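Local structure of omega transaminase (Pseudomonas sp., 5LHA) at residues Gly379-Lys384 against Ile388-Val393; Ile295-Ile300 against Leu342-Ile347; His208-Leu213 against Trp247-Glu252; Gly44-Asp49 against Arg440-Leu445. The protein probably transfers amino groups between amines or amino acids and keto acceptors, using a pyridoxal phosphate cofactor held here in its aminated form, PMP. All coordinates share one frame; numbering follows the deposited sequence.

Contact 1: Gly379-Lys384 against Ile388-Val393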
# COMPACT_ATOMS: atom_id res chain seq x y z
N GLY A 379 -0.36 14.99 -37.71
CA GLY A 379 0.82 15.56 -37.07
C GLY A 379 2.13 14.94 -37.50
O GLY A 379 3.01 15.64 -37.99
N GLU A 380 2.25 13.62 -37.34
CA GLU A 380 3.38 12.87 -37.89
C GLU A 380 2.94 11.42 -38.06
O GLU A 380 1.90 10.99 -37.55
CB GLU A 380 4.63 12.93 -37.00
CG GLU A 380 4.54 12.12 -35.72
CD GLU A 380 5.91 11.79 -35.13
OE1 GLU A 380 6.92 12.38 -35.55
OE2 GLU A 380 5.99 10.92 -34.24
N VAL A 381 3.74 10.66 -38.81
CA VAL A 381 3.56 9.23 -38.97
C VAL A 381 4.87 8.55 -38.60
O VAL A 381 5.91 8.83 -39.21
CB VAL A 381 3.14 8.86 -40.41
CG1 VAL A 381 2.93 7.35 -40.53
CG2 VAL A 381 1.87 9.61 -40.80
N ARG A 382 4.82 7.66 -37.61
CA ARG A 382 6.00 6.98 -37.11
C ARG A 382 5.75 5.48 -37.05
O ARG A 382 4.61 5.02 -37.04
CB ARG A 382 6.38 7.48 -35.71
CG ARG A 382 5.18 7.70 -34.82
CD ARG A 382 5.57 7.95 -33.38
NE ARG A 382 4.40 7.93 -32.51
CZ ARG A 382 3.56 8.95 -32.37
NH1 ARG A 382 3.76 10.08 -33.03
NH2 ARG A 382 2.52 8.84 -31.55
N GLY A 383 6.84 4.73 -37.00
CA GLY A 383 6.72 3.29 -37.00
C GLY A 383 8.07 2.62 -37.09
O GLY A 383 9.10 3.25 -37.33
N LYS A 384 8.04 1.30 -36.91
CA LYS A 384 9.21 0.44 -37.04
C LYS A 384 8.72 -0.97 -37.33
O LYS A 384 7.92 -1.51 -36.56
CB LYS A 384 10.06 0.48 -35.77
CG LYS A 384 11.35 -0.30 -35.90
CD LYS A 384 12.16 -0.22 -34.63
CE LYS A 384 13.38 -1.13 -34.70
NZ LYS A 384 14.46 -0.58 -35.54
N ILE A 388 2.80 1.00 -36.84
CA ILE A 388 2.84 2.39 -37.27
C ILE A 388 1.69 3.12 -36.60
O ILE A 388 0.63 2.54 -36.33
CB ILE A 388 2.75 2.50 -38.81
CG1 ILE A 388 4.04 2.01 -39.47
CG2 ILE A 388 2.46 3.93 -39.25
CD1 ILE A 388 3.90 1.71 -40.94
N ALA A 389 1.91 4.39 -36.28
CA ALA A 389 0.85 5.24 -35.74
C ALA A 389 0.82 6.57 -36.47
O ALA A 389 1.87 7.17 -36.74
CB ALA A 389 1.03 5.49 -34.24
N LEU A 390 -0.39 7.02 -36.78
CA LEU A 390 -0.62 8.36 -37.31
C LEU A 390 -1.12 9.22 -36.16
O LEU A 390 -2.14 8.91 -35.55
CB LEU A 390 -1.63 8.32 -38.46
CG LEU A 390 -1.30 7.41 -39.66
CD1 LEU A 390 -1.93 6.04 -39.47
CD2 LEU A 390 -1.77 8.03 -40.97
N ASP A 391 -0.37 10.26 -35.83
CA ASP A 391 -0.69 11.08 -34.66
C ASP A 391 -1.49 12.31 -35.10
O ASP A 391 -0.95 13.23 -35.72
CB ASP A 391 0.59 11.46 -33.92
CG ASP A 391 0.31 11.85 -32.49
OD1 ASP A 391 -0.70 12.56 -32.25
OD2 ASP A 391 1.09 11.41 -31.61
N LEU A 392 -2.77 12.35 -34.74
CA LEU A 392 -3.65 13.43 -35.15
C LEU A 392 -3.66 14.50 -34.06
O LEU A 392 -3.82 14.20 -32.88
CB LEU A 392 -5.07 12.92 -35.40
CG LEU A 392 -5.30 11.72 -36.34
CD1 LEU A 392 -6.79 11.39 -36.41
CD2 LEU A 392 -4.74 11.95 -37.75
N VAL A 393 -3.45 15.75 -34.48
CA VAL A 393 -3.36 16.89 -33.58
C VAL A 393 -4.35 17.95 -34.03
O VAL A 393 -4.79 17.98 -35.18
CB VAL A 393 -1.94 17.47 -33.54
CG1 VAL A 393 -0.94 16.40 -33.17
CG2 VAL A 393 -1.59 18.09 -34.89

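Contact 2: Ile295-Ile300 against Leu342-Ile347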
# COMPACT_ATOMS: atom_id res chain seq x y z
N ILE A 295 2.68 -15.40 -30.77
CA ILE A 295 3.33 -16.67 -30.43
C ILE A 295 2.50 -17.85 -30.93
O ILE A 295 3.04 -18.87 -31.37
CB ILE A 295 3.62 -16.74 -28.92
CG1 ILE A 295 4.56 -17.92 -28.62
CG2 ILE A 295 2.34 -16.77 -28.09
CD1 ILE A 295 5.21 -17.88 -27.24
N THR A 296 1.17 -17.72 -30.89
CA THR A 296 0.27 -18.67 -31.52
C THR A 296 -0.48 -18.04 -32.68
O THR A 296 -1.44 -18.64 -33.19
CB THR A 296 -0.73 -19.25 -30.51
OG1 THR A 296 -1.43 -18.18 -29.84
CG2 THR A 296 -0.02 -20.12 -29.50
N ALA A 297 -0.07 -16.84 -33.10
CA ALA A 297 -0.74 -16.11 -34.17
C ALA A 297 -2.22 -15.94 -33.85
O ALA A 297 -3.06 -15.91 -34.75
CB ALA A 297 -0.55 -16.80 -35.52
N GLY A 298 -2.54 -15.87 -32.56
CA GLY A 298 -3.89 -15.72 -32.08
C GLY A 298 -4.75 -16.96 -32.15
O GLY A 298 -5.89 -16.92 -31.69
N TYR A 299 -4.24 -18.06 -32.70
CA TYR A 299 -5.13 -19.20 -32.95
C TYR A 299 -5.61 -19.82 -31.65
O TYR A 299 -6.77 -20.25 -31.55
CB TYR A 299 -4.43 -20.24 -33.83
CG TYR A 299 -4.33 -19.84 -35.29
CD1 TYR A 299 -3.59 -18.74 -35.68
CD2 TYR A 299 -4.99 -20.56 -36.27
CE1 TYR A 299 -3.51 -18.37 -37.01
CE2 TYR A 299 -4.91 -20.20 -37.60
CZ TYR A 299 -4.17 -19.10 -37.97
OH TYR A 299 -4.09 -18.74 -39.30
N ILE A 300 -4.74 -19.87 -30.64
CA ILE A 300 -5.06 -20.42 -29.33
C ILE A 300 -4.41 -19.51 -28.29
O ILE A 300 -3.26 -19.10 -28.49
CB ILE A 300 -4.56 -21.86 -29.15
CG1 ILE A 300 -4.97 -22.76 -30.32
CG2 ILE A 300 -5.09 -22.43 -27.84
CD1 ILE A 300 -6.44 -23.13 -30.37
N LEU A 342 4.09 -24.26 -31.97
CA LEU A 342 5.19 -24.84 -32.74
C LEU A 342 4.98 -24.65 -34.23
O LEU A 342 5.93 -24.32 -34.96
CB LEU A 342 5.37 -26.32 -32.39
CG LEU A 342 5.85 -26.55 -30.96
CD1 LEU A 342 5.71 -28.01 -30.53
CD2 LEU A 342 7.28 -26.08 -30.82
N ALA A 343 3.75 -24.85 -34.71
CA ALA A 343 3.47 -24.65 -36.13
C ALA A 343 3.63 -23.19 -36.51
O ALA A 343 4.10 -22.87 -37.61
CB ALA A 343 2.06 -25.14 -36.46
N VAL A 344 3.24 -22.28 -35.61
CA VAL A 344 3.33 -20.86 -35.91
C VAL A 344 4.78 -20.42 -36.01
O VAL A 344 5.16 -19.68 -36.93
CB VAL A 344 2.54 -20.06 -34.86
CG1 VAL A 344 2.85 -18.57 -34.96
CG2 VAL A 344 1.05 -20.29 -35.04
N LEU A 345 5.63 -20.88 -35.09
CA LEU A 345 7.04 -20.49 -35.13
C LEU A 345 7.73 -20.99 -36.39
O LEU A 345 8.61 -20.31 -36.94
CB LEU A 345 7.77 -21.03 -33.91
CG LEU A 345 7.27 -20.50 -32.57
CD1 LEU A 345 8.05 -21.14 -31.43
CD2 LEU A 345 7.42 -19.00 -32.55
N ASP A 346 7.34 -22.17 -36.86
CA ASP A 346 7.90 -22.70 -38.10
C ASP A 346 7.63 -21.76 -39.27
O ASP A 346 8.54 -21.46 -40.05
CB ASP A 346 7.36 -24.10 -38.34
CG ASP A 346 7.91 -25.12 -37.35
OD1 ASP A 346 8.89 -24.79 -36.66
OD2 ASP A 346 7.37 -26.24 -37.25
N ILE A 347 6.40 -21.27 -39.40
CA ILE A 347 6.07 -20.35 -40.48
C ILE A 347 6.87 -19.06 -40.34
O ILE A 347 7.37 -18.51 -41.34
CB ILE A 347 4.56 -20.07 -40.52
CG1 ILE A 347 3.79 -21.32 -40.97
CG2 ILE A 347 4.23 -18.90 -41.44
CD1 ILE A 347 2.30 -21.24 -40.75

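Contact 3: His208-Leu213 against Trp247-Glu252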
# COMPACT_ATOMS: atom_id res chain seq x y z
N HIS A 208 18.68 12.89 -21.82
CA HIS A 208 17.75 13.44 -20.84
C HIS A 208 17.05 12.32 -20.08
O HIS A 208 16.92 12.37 -18.85
CB HIS A 208 16.72 14.33 -21.54
CG HIS A 208 17.25 15.67 -21.95
ND1 HIS A 208 17.86 16.54 -21.08
CD2 HIS A 208 17.25 16.29 -23.16
CE1 HIS A 208 18.22 17.63 -21.73
NE2 HIS A 208 17.87 17.50 -22.99
N CYS A 209 16.60 11.29 -20.80
CA CYS A 209 15.81 10.23 -20.17
C CYS A 209 16.67 9.40 -19.23
O CYS A 209 16.26 9.11 -18.10
CB CYS A 209 15.17 9.35 -21.25
SG CYS A 209 13.90 10.17 -22.24
N ILE A 210 17.88 9.04 -19.67
CA ILE A 210 18.79 8.24 -18.85
C ILE A 210 19.19 9.00 -17.59
O ILE A 210 19.23 8.43 -16.49
CB ILE A 210 20.01 7.82 -19.68
CG1 ILE A 210 19.56 6.85 -20.76
CG2 ILE A 210 21.06 7.18 -18.81
CD1 ILE A 210 18.97 5.60 -20.17
N ARG A 211 19.50 10.29 -17.73
CA ARG A 211 19.83 11.09 -16.55
C ARG A 211 18.66 11.11 -15.56
O ARG A 211 18.87 10.99 -14.35
CB ARG A 211 20.22 12.51 -16.97
CG ARG A 211 20.27 13.48 -15.82
CD ARG A 211 20.71 14.86 -16.29
NE ARG A 211 20.21 15.91 -15.41
CZ ARG A 211 20.45 17.21 -15.59
NH1 ARG A 211 21.18 17.61 -16.61
NH2 ARG A 211 19.95 18.10 -14.74
N GLN A 212 17.43 11.25 -16.07
CA GLN A 212 16.26 11.15 -15.21
C GLN A 212 16.20 9.78 -14.53
O GLN A 212 15.80 9.68 -13.36
CB GLN A 212 14.98 11.38 -16.02
CG GLN A 212 13.68 11.28 -15.22
CD GLN A 212 12.44 11.37 -16.10
OE1 GLN A 212 12.01 10.38 -16.69
NE2 GLN A 212 11.85 12.55 -16.17
N LEU A 213 16.55 8.72 -15.25
CA LEU A 213 16.51 7.38 -14.68
C LEU A 213 17.52 7.22 -13.54
O LEU A 213 17.21 6.65 -12.49
CB LEU A 213 16.73 6.35 -15.79
CG LEU A 213 16.98 4.89 -15.40
CD1 LEU A 213 15.80 4.32 -14.66
CD2 LEU A 213 17.26 4.09 -16.65
N TRP A 247 17.77 1.90 -25.52
CA TRP A 247 17.73 0.59 -24.88
C TRP A 247 19.12 0.10 -24.47
O TRP A 247 19.26 -0.49 -23.39
CB TRP A 247 17.02 -0.44 -25.76
CG TRP A 247 15.54 -0.49 -25.47
CD1 TRP A 247 14.58 0.38 -25.91
CD2 TRP A 247 14.87 -1.43 -24.62
NE1 TRP A 247 13.35 0.02 -25.41
CE2 TRP A 247 13.50 -1.08 -24.61
CE3 TRP A 247 15.28 -2.53 -23.87
CZ2 TRP A 247 12.55 -1.80 -23.89
CZ3 TRP A 247 14.34 -3.25 -23.16
CH2 TRP A 247 12.99 -2.88 -23.17
N PRO A 248 20.17 0.30 -25.28
CA PRO A 248 21.52 -0.02 -24.78
C PRO A 248 21.91 0.73 -23.52
O PRO A 248 22.55 0.15 -22.63
CB PRO A 248 22.42 0.35 -25.97
CG PRO A 248 21.54 0.12 -27.16
CD PRO A 248 20.18 0.56 -26.74
N ARG A 249 21.55 2.01 -23.40
CA ARG A 249 21.86 2.74 -22.18
C ARG A 249 20.89 2.41 -21.05
O ARG A 249 21.20 2.69 -19.89
CB ARG A 249 21.86 4.25 -22.45
CG ARG A 249 22.94 4.69 -23.43
CD ARG A 249 23.03 6.20 -23.49
NE ARG A 249 23.29 6.77 -22.17
CZ ARG A 249 23.59 8.05 -21.94
NH1 ARG A 249 23.67 8.91 -22.95
NH2 ARG A 249 23.81 8.46 -20.70
N LEU A 250 19.73 1.83 -21.38
CA LEU A 250 18.87 1.24 -20.37
C LEU A 250 19.55 0.03 -19.73
O LEU A 250 19.66 -0.05 -18.50
CB LEU A 250 17.55 0.83 -21.01
CG LEU A 250 16.28 0.89 -20.17
CD1 LEU A 250 16.12 2.27 -19.57
CD2 LEU A 250 15.09 0.53 -21.03
N ARG A 251 20.01 -0.90 -20.57
CA ARG A 251 20.74 -2.08 -20.10
C ARG A 251 21.92 -1.70 -19.21
O ARG A 251 22.16 -2.33 -18.18
CB ARG A 251 21.22 -2.87 -21.32
CG ARG A 251 22.03 -4.16 -21.05
CD ARG A 251 21.19 -5.30 -20.49
NE ARG A 251 21.09 -5.27 -19.04
CZ ARG A 251 20.39 -6.15 -18.34
NH1 ARG A 251 19.73 -7.12 -18.96
NH2 ARG A 251 20.33 -6.07 -17.02
N GLU A 252 22.68 -0.68 -19.61
CA GLU A 252 23.86 -0.30 -18.84
C GLU A 252 23.48 0.22 -17.47
O GLU A 252 24.11 -0.14 -16.46
CB GLU A 252 24.65 0.77 -19.59
CG GLU A 252 25.30 0.29 -20.86
CD GLU A 252 25.75 1.44 -21.73
OE1 GLU A 252 25.54 2.61 -21.33
OE2 GLU A 252 26.30 1.19 -22.82

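Contact 4: Gly44-Asp49 against Arg440-Leu445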
# COMPACT_ATOMS: atom_id res chain seq x y z
N GLY A 44 -6.45 -15.48 -44.89
CA GLY A 44 -5.28 -14.73 -45.30
C GLY A 44 -5.15 -13.49 -44.45
O GLY A 44 -5.19 -13.56 -43.22
N ASN A 45 -4.99 -12.33 -45.10
CA ASN A 45 -4.95 -11.05 -44.41
C ASN A 45 -6.24 -10.26 -44.60
O ASN A 45 -6.25 -9.03 -44.42
CB ASN A 45 -3.73 -10.23 -44.87
CG ASN A 45 -2.39 -10.90 -44.52
OD1 ASN A 45 -2.34 -11.79 -43.68
ND2 ASN A 45 -1.32 -10.47 -45.16
N TYR A 46 -7.34 -10.94 -44.93
CA TYR A 46 -8.63 -10.30 -45.16
C TYR A 46 -9.66 -10.85 -44.19
O TYR A 46 -9.57 -12.00 -43.75
CB TYR A 46 -9.12 -10.51 -46.61
CG TYR A 46 -8.36 -9.70 -47.64
CD1 TYR A 46 -7.15 -10.13 -48.14
CD2 TYR A 46 -8.87 -8.49 -48.10
CE1 TYR A 46 -6.45 -9.38 -49.08
CE2 TYR A 46 -8.19 -7.73 -49.03
CZ TYR A 46 -6.98 -8.18 -49.53
OH TYR A 46 -6.30 -7.42 -50.46
N ILE A 47 -10.63 -10.00 -43.82
CA ILE A 47 -11.76 -10.40 -43.00
C ILE A 47 -13.05 -9.87 -43.63
O ILE A 47 -13.05 -8.88 -44.38
CB ILE A 47 -11.65 -9.91 -41.53
CG1 ILE A 47 -11.60 -8.38 -41.49
CG2 ILE A 47 -10.42 -10.50 -40.88
CD1 ILE A 47 -11.17 -7.81 -40.16
N THR A 48 -14.15 -10.55 -43.32
CA THR A 48 -15.46 -10.24 -43.89
C THR A 48 -16.48 -10.18 -42.77
O THR A 48 -16.52 -11.06 -41.91
CB THR A 48 -15.84 -11.30 -44.94
OG1 THR A 48 -14.72 -11.51 -45.81
CG2 THR A 48 -17.04 -10.85 -45.78
N ASP A 49 -17.33 -9.15 -42.79
CA ASP A 49 -18.31 -8.99 -41.73
C ASP A 49 -19.58 -9.77 -42.07
O ASP A 49 -19.67 -10.45 -43.10
CB ASP A 49 -18.58 -7.51 -41.47
CG ASP A 49 -19.19 -6.79 -42.65
OD1 ASP A 49 -19.67 -7.44 -43.60
OD2 ASP A 49 -19.17 -5.54 -42.64
N ARG A 440 3.74 -5.88 -50.75
CA ARG A 440 3.78 -4.55 -51.36
C ARG A 440 2.38 -4.11 -51.78
O ARG A 440 1.93 -3.00 -51.46
CB ARG A 440 4.69 -4.55 -52.59
CG ARG A 440 6.18 -4.68 -52.32
CD ARG A 440 6.93 -4.36 -53.60
NE ARG A 440 8.39 -4.46 -53.48
CZ ARG A 440 9.21 -4.45 -54.52
NH1 ARG A 440 8.72 -4.35 -55.75
NH2 ARG A 440 10.52 -4.54 -54.34
N ASP A 441 1.68 -4.99 -52.50
CA ASP A 441 0.34 -4.71 -53.00
C ASP A 441 -0.61 -4.32 -51.88
O ASP A 441 -1.28 -3.28 -51.95
CB ASP A 441 -0.17 -5.95 -53.76
CG ASP A 441 -1.67 -6.11 -53.67
OD1 ASP A 441 -2.39 -5.33 -54.35
OD2 ASP A 441 -2.14 -7.02 -52.95
N GLU A 442 -0.69 -5.14 -50.83
CA GLU A 442 -1.59 -4.82 -49.73
C GLU A 442 -1.16 -3.55 -49.01
O GLU A 442 -2.02 -2.76 -48.58
CB GLU A 442 -1.67 -5.99 -48.75
CG GLU A 442 -2.27 -7.25 -49.33
CD GLU A 442 -2.02 -8.45 -48.44
OE1 GLU A 442 -1.02 -8.45 -47.70
OE2 GLU A 442 -2.84 -9.40 -48.47
N ALA A 443 0.15 -3.31 -48.90
CA ALA A 443 0.62 -2.07 -48.28
C ALA A 443 0.13 -0.84 -49.05
O ALA A 443 -0.22 0.18 -48.45
CB ALA A 443 2.15 -2.07 -48.18
N GLY A 444 0.12 -0.92 -50.38
CA GLY A 444 -0.45 0.15 -51.19
C GLY A 444 -1.94 0.31 -50.98
O GLY A 444 -2.46 1.43 -50.99
N LEU A 445 -2.67 -0.81 -50.84
CA LEU A 445 -4.10 -0.73 -50.56
C LEU A 445 -4.37 0.04 -49.27
O LEU A 445 -5.33 0.82 -49.20
CB LEU A 445 -4.70 -2.13 -50.48
CG LEU A 445 -6.12 -2.23 -49.90
CD1 LEU A 445 -7.12 -1.38 -50.68
CD2 LEU A 445 -6.57 -3.68 -49.85
O HOH W 1 -4.25 -11.80 -48.15
O HOH W 2 -4.12 -8.77 -51.59

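Contact 1: Gly379-Lys384 against Ile388-Val393
D391 OD2 is the atom to look at first, because R382 holds it with both terminal nitrogens: NH2 at 2.9 Å, on a good line, and NH1 at 3.3 Å, a weak bond. R194, from another part of the chain, makes a further salt bridge to the same oxygen. NH2 lies on the anti side of D391 OD2, tilted 27° from the carboxylate plane, while the oxygen itself sits at the guanidinium edge and in its plane. R382 NH1 turns the other way too, donating to E380 OE2 at 2.7 Å, so one arginine bridges two acids and probably eases the repulsion between them, E380 OE2 and D391 OD2 staying 5.6 Å apart. The chain gets there with CG set between its own backbone N and carbonyl carbon (chi1 40°) and then runs extended to NE. A leucine in its place would probably leave E380 without this charge partner and D391 leaning on R194 alone among the basic groups described.

Beneath this network the two strands form an antiparallel beta hairpin. R382 and A389 are a hydrogen-bonded pair, with R382 N to A389 O at 3.1 Å and A389 N to R382 O at 2.9 Å. On the opposite face V381 CG1 meets I388 CG2 at 3.7 Å, and V381 CG2 rests beside L390. That greasy face packs on helices 353-368 and 370-374, while R382 and E380 meet loop residues W191 and Y193, and strand 429-432 continues the sheet beyond 387-393.

Contact 2: Ile295-Ile300 against Leu342-Ile347
V344 sets its forked end against I295, T296 and A297, where the chain enters a turn, and both of its methyls are used. CG1 stands anti to the V344 backbone N (chi1 168°), which swings it to I295, where it reaches the O atom at 3.6 Å. The other branch, CG2, lies anti to the carbonyl carbon and rests against T296, 3.5 Å from that residue's O. Between the prongs comes A297, its CB pointing toward the helix and equally close, 3.9 Å, to V344 CG1 and to V344 CG2. So the valine straddles one methyl group and lies along the backbone on which that methyl is carried.

T296-Y299 is a type I' beta turn, closed by Y299 N to T296 O at 2.9 Å, with A297 and G298 both at positive phi; the I295 and T296 side chains leave away from the helix, so V344 meets their carbonyls instead. Y299 anchors the turn from another direction, its OH bonded to G68 O and R71 N, and H334 of the second subunit bonds to G298 O. K293, a residue of the PMP pocket, lies two residues before I295 in the same loop.

Chemically the contact is methyl against methyl and methyl against carbonyl, with nothing directional in it. I295 O is buried by V344 and has no hydrogen-bond partner in the model, so the fit here rests on shape, probably at some cost to that oxygen.

Contact 3: His208-Leu213 against Trp247-Glu252
This is a largely apolar, near-parallel packing of two helices, 202-220 and 246-256, on the large-domain sheet, without hydrogen bonds between the two segments: I210 and L213 of one face R249 and L250 of the other. The short axes run 10.4 Å apart at their closest and are inclined by only 18°, a gap that the side chains between them fill.

I210 does most of the work. Its CD1 reaches the neighbouring backbone, 3.7 Å from R249 O, while CG2 touches R249 NH2 at 3.6 Å. R249 comes back across the isoleucine: the bend at chi3 (57°) turns the guanidinium back so that one face lies against I210 CG1. Both helices belong to the alpha/beta layering of a fold type I PLP enzyme: helix 246-256 makes the beta-alpha-beta crossover from strand 225-230 to the adjacent parallel strand 260-264, and helix 202-220 leads into 225-230 from strand 184-187.

Nearer the sheet, L213 CD2 meets L250 CD1 at 3.6 Å, the two side chains crossing at about a right angle, and both leucines also touch L228 of strand 225-230. The other branch of L250 is occupied within its own helix: CD2 sits 4.0 Å above the plane of the W247 ring, over its centre. With an alanine at I210, the methyls that meet the R249 backbone and guanidinium are gone, which is likely to leave a gap there and the arginine freer to swing. Farther round helix 202-220, R211 makes a salt bridge to D198 of the third subunit.

Contact 4: Gly44-Asp49 against Arg440-Leu445
The Y46 ring has two waters at its edge, in its plane, while E442 OE2 and L445 CD2 approach it obliquely; ring and carboxylate planes are turned 61° apart. Here strand 46-49 and the C-terminal helix 440-457 meet in the small domain, which in fold type I enzymes is built from both N- and C-terminal parts of the chain.

E442 is the polar centre. Its OE1 accepts from N45 ND2 at 3.3 Å in a long but fairly straight bond; the oxygen lies in the amide plane, and the donor reaches it on the syn side, somewhat out of the carboxylate plane. The same ND2 also bonds to T437 OG1, just ahead of the helix, so the asparagine ties the residue just before the strand to two points there. The second oxygen, E442 OE2, works through water: one molecule donates to it at 2.8 Å and accepts from N45 N, giving the carboxylate an indirect hold on backbone as well as side chain. In E442, CG stands anti to the carbonyl carbon (chi1 -64°) and the extended chain carries the carboxylate out to N45.

Y46 crosses this carboxylate at a slant, its CE1 3.7 Å from E442 OE2, and its far end meets L445, which comes from the opposite direction and also touches V421 of the small-domain sheet. L445 CD2 is 3.8 Å from Y46 OH. That hydroxyl is linked at 2.8 Å to the second water, which donates to D441 OD2 at 3.0 Å and, weakly, to E442 OE2.

Contacts 1 and 4 both reach the small-domain sheet: contact 1 is the hairpin at one edge, and contact 4 lies toward the other, their centres about 20 Å apart. Contact 3 covers the large-domain sheet instead, on the far side of the chain's centre from contacts 2 and 4, about 39 Å between centres from contact 4. Along the chain contacts 3, 2 and 1 follow one another, and contact 4 spans them all by joining residues 44-49 to the last helix. None of the four touch. Contact 2 belongs to the loop after PMP-pocket K293: its I295 side chain is about 9 Å from the PMP, against about 13 Å for A389 and 14 Å for L250.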